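Local coordinates for inulin fructotransferase (Bacillus sp. snu-7, PDB 2INV), which converts inulin to a cyclic difructose dianhydride by intramolecular fructosyl transfer, a lyase built on a right-handed parallel beta-helix, at residues Gln216-Ser221 / Glu240-Thr245. Residues are numbered along the deposited sequence; the frame is centred on the assembly and turned at random.
With 2PO (phosphonate), chain H.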
ATOM      1  N   GLN A 216       8.906 -11.462  12.904  1.00 13.46           N
ATOM      2  CA  GLN A 216       8.906 -12.215  11.658  1.00 13.74           C
ATOM      3  C   GLN A 216       7.869 -11.695  10.669  1.00 12.88           C
ATOM      4  O   GLN A 216       6.769 -11.303  11.056  1.00 12.45           O
ATOM      5  CB  GLN A 216       8.632 -13.694  11.918  1.00 15.22           C
ATOM      6  CG  GLN A 216       9.597 -14.359  12.879  1.00 18.83           C
ATOM      7  CD  GLN A 216      10.906 -14.711  12.219  1.00 21.91           C
ATOM      8  OE1 GLN A 216      11.935 -14.861  12.885  1.00 23.77           O
ATOM      9  NE2 GLN A 216      10.881 -14.830  10.896  1.00 22.97           N
ATOM     10  N   ALA A 217       8.246 -11.725   9.392  1.00 13.45           N
ATOM     11  CA  ALA A 217       7.417 -11.284   8.273  1.00 13.72           C
ATOM     12  C   ALA A 217       6.339 -10.276   8.639  1.00 14.13           C
ATOM     13  O   ALA A 217       5.144 -10.540   8.505  1.00 14.90           O
ATOM     14  CB  ALA A 217       6.790 -12.484   7.599  1.00 15.58           C
ATOM     15  N   THR A 218       6.780  -9.105   9.073  1.00 12.74           N
ATOM     16  CA  THR A 218       5.885  -8.034   9.455  1.00 12.16           C
ATOM     17  C   THR A 218       5.877  -6.999   8.339  1.00 12.55           C
ATOM     18  O   THR A 218       6.848  -6.873   7.596  1.00 10.29           O
ATOM     19  CB  THR A 218       6.358  -7.394  10.774  1.00 12.74           C
ATOM     20  OG1 THR A 218       6.259  -8.361  11.830  1.00 13.49           O
ATOM     21  CG2 THR A 218       5.511  -6.183  11.116  1.00 12.51           C
ATOM     22  N   ILE A 219       4.773  -6.272   8.216  1.00 10.68           N
ATOM     23  CA  ILE A 219       4.647  -5.244   7.194  1.00 12.15           C
ATOM     24  C   ILE A 219       4.228  -3.930   7.817  1.00 11.67           C
ATOM     25  O   ILE A 219       3.269  -3.877   8.589  1.00 11.95           O
ATOM     26  CB  ILE A 219       3.588  -5.603   6.125  1.00 12.22           C
ATOM     27  CG1 ILE A 219       4.011  -6.848   5.339  1.00 13.20           C
ATOM     28  CG2 ILE A 219       3.395  -4.422   5.186  1.00 12.77           C
ATOM     29  CD1 ILE A 219       2.968  -7.315   4.354  1.00 14.16           C
ATOM     30  N   VAL A 220       4.960  -2.878   7.478  1.00 11.22           N
ATOM     31  CA  VAL A 220       4.667  -1.544   7.970  1.00 11.52           C
ATOM     32  C   VAL A 220       4.689  -0.661   6.733  1.00 11.61           C
ATOM     33  O   VAL A 220       5.757  -0.282   6.252  1.00 10.75           O
ATOM     34  CB  VAL A 220       5.735  -1.062   8.980  1.00 12.50           C
ATOM     35  CG1 VAL A 220       5.378   0.327   9.497  1.00 13.53           C
ATOM     36  CG2 VAL A 220       5.839  -2.034  10.147  1.00 12.27           C
ATOM     37  N   SER A 221       3.505  -0.357   6.212  1.00 11.83           N
ATOM     38  CA  SER A 221       3.395   0.454   5.008  1.00 13.04           C
ATOM     39  C   SER A 221       2.217   1.420   5.010  1.00 12.73           C
ATOM     40  O   SER A 221       1.304   1.301   5.831  1.00 12.40           O
ATOM     41  CB  SER A 221       3.288  -0.459   3.786  1.00 14.88           C
ATOM     42  OG  SER A 221       2.061  -1.140   3.777  1.00 19.62           O
ATOM     43  N   GLU A 240      13.113 -10.076  11.293  1.00 13.84           N
ATOM     44  CA  GLU A 240      13.540 -10.782  10.113  1.00 13.35           C
ATOM     45  C   GLU A 240      12.352 -10.717   9.172  1.00 12.46           C
ATOM     46  O   GLU A 240      11.219 -10.930   9.593  1.00 11.86           O
ATOM     47  CB  GLU A 240      13.866 -12.221  10.499  1.00 16.07           C
ATOM     48  CG  GLU A 240      13.899 -13.217   9.357  1.00 17.67           C
ATOM     49  CD  GLU A 240      15.298 -13.494   8.857  1.00 19.10           C
ATOM     50  OE1 GLU A 240      16.266 -13.255   9.613  1.00 19.99           O
ATOM     51  OE2 GLU A 240      15.427 -13.980   7.713  1.00 18.73           O
ATOM     52  N   GLY A 241      12.606 -10.394   7.909  1.00 11.82           N
ATOM     53  CA  GLY A 241      11.528 -10.299   6.939  1.00 11.64           C
ATOM     54  C   GLY A 241      10.654  -9.057   7.051  1.00 11.21           C
ATOM     55  O   GLY A 241       9.549  -9.025   6.502  1.00 12.02           O
ATOM     56  N   LEU A 242      11.141  -8.028   7.739  1.00 11.68           N
ATOM     57  CA  LEU A 242      10.372  -6.796   7.879  1.00 11.60           C
ATOM     58  C   LEU A 242      10.355  -6.024   6.567  1.00 12.00           C
ATOM     59  O   LEU A 242      11.395  -5.825   5.942  1.00 11.17           O
ATOM     60  CB  LEU A 242      10.960  -5.914   8.982  1.00 11.63           C
ATOM     61  CG  LEU A 242      10.259  -4.586   9.310  1.00 11.37           C
ATOM     62  CD1 LEU A 242       8.804  -4.835   9.684  1.00 10.77           C
ATOM     63  CD2 LEU A 242      10.981  -3.886  10.452  1.00 10.05           C
ATOM     64  N   LEU A 243       9.161  -5.616   6.151  1.00 11.28           N
ATOM     65  CA  LEU A 243       8.985  -4.849   4.929  1.00 12.83           C
ATOM     66  C   LEU A 243       8.464  -3.494   5.369  1.00 12.06           C
ATOM     67  O   LEU A 243       7.434  -3.401   6.038  1.00 12.89           O
ATOM     68  CB  LEU A 243       7.946  -5.508   4.022  1.00 13.66           C
ATOM     69  CG  LEU A 243       8.244  -5.655   2.530  1.00 16.87           C
ATOM     70  CD1 LEU A 243       6.930  -5.876   1.797  1.00 13.63           C
ATOM     71  CD2 LEU A 243       8.938  -4.422   1.995  1.00 16.02           C
ATOM     72  N   VAL A 244       9.186  -2.445   5.010  1.00 11.73           N
ATOM     73  CA  VAL A 244       8.763  -1.105   5.358  1.00 10.87           C
ATOM     74  C   VAL A 244       8.729  -0.415   4.008  1.00 10.76           C
ATOM     75  O   VAL A 244       9.756  -0.241   3.350  1.00 10.11           O
ATOM     76  CB  VAL A 244       9.752  -0.478   6.344  1.00 10.54           C
ATOM     77  CG1 VAL A 244       9.301   0.919   6.725  1.00 12.21           C
ATOM     78  CG2 VAL A 244       9.830  -1.352   7.591  1.00 10.76           C
ATOM     79  N   THR A 245       7.524  -0.031   3.601  1.00 11.14           N
ATOM     80  CA  THR A 245       7.326   0.545   2.286  1.00 11.18           C
ATOM     81  C   THR A 245       6.172   1.552   2.205  1.00 11.11           C
ATOM     82  O   THR A 245       5.183   1.444   2.930  1.00 11.11           O
ATOM     83  CB  THR A 245       7.044  -0.604   1.308  1.00 11.55           C
ATOM     84  OG1 THR A 245       5.583  -1.187   1.317  1.00 10.06           O
ATOM     85  CG2 THR A 245       8.032  -1.701   1.242  1.00 12.02           C
TER
HETATM   86  P   2PO H1001       3.723   0.201  -1.870  1.00 37.47           P
HETATM   87  O1P 2PO H1001       3.099  -1.122  -2.461  1.00 33.28           O
HETATM   88  O2P 2PO H1001       3.852  -0.005  -0.301  1.00 33.66           O
HETATM   89  O3P 2PO H1001       3.099   1.485  -2.303  1.00 33.59           O
HETATM   90  O   HOH W   1       9.471  -8.817  10.406  1.00 14.37           O
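Residues 216-221 and 240-245 are neighbouring coils of a right-handed parallel beta-helix, and they illustrate how the bumps of one turn settle against those of the next. Strands 219-221 and 243-245 run parallel, 6° apart with axes 4.8 Å from each other, and each residue sits over its counterpart one coil on. Leu243 N gives a nearly straight bond to Thr218 O, Val220 N answers to Leu243 O at 2.9 Å, and Thr245 N reaches Val220 O from above the carbonyl plane. At the bend before the strands the ladder loosens: Ala217 N makes a weak bond to Glu240 O, and a water completes the link by accepting from Thr218 N and donating to Glu240 O.

Inside the helix, Leu242 supplies the main bump. With CG anti to the backbone N (chi1 -178°), it lies alongside Thr218, and its CD1 fits into the hollow between Thr218 CB, 3.7 Å away, and Val220 CG2, 4.1 Å away. Val220 and Val244 stack in the same rotamer, while Ile219 and Leu243 face the other way, toward a second subunit. An alanine at Thr218 would remove CG2 and OG1, and would probably loosen the seat of Leu242 CD1 and lose the 3.1 Å bond from Thr218 OG1 to Gln216 O that braces the bend.

At the outer end Gln216, which lines a glycan pocket, lays its bent chain beside that of Glu240, the amide and carboxylate planes 19° apart; the carboxylate itself turns to Arg264. At the other end, Thr245 OG1 donates to phosphonate O2P at 2.6 Å, and Thr245 OG1 of each neighbouring subunit also bonds the same phosphonate.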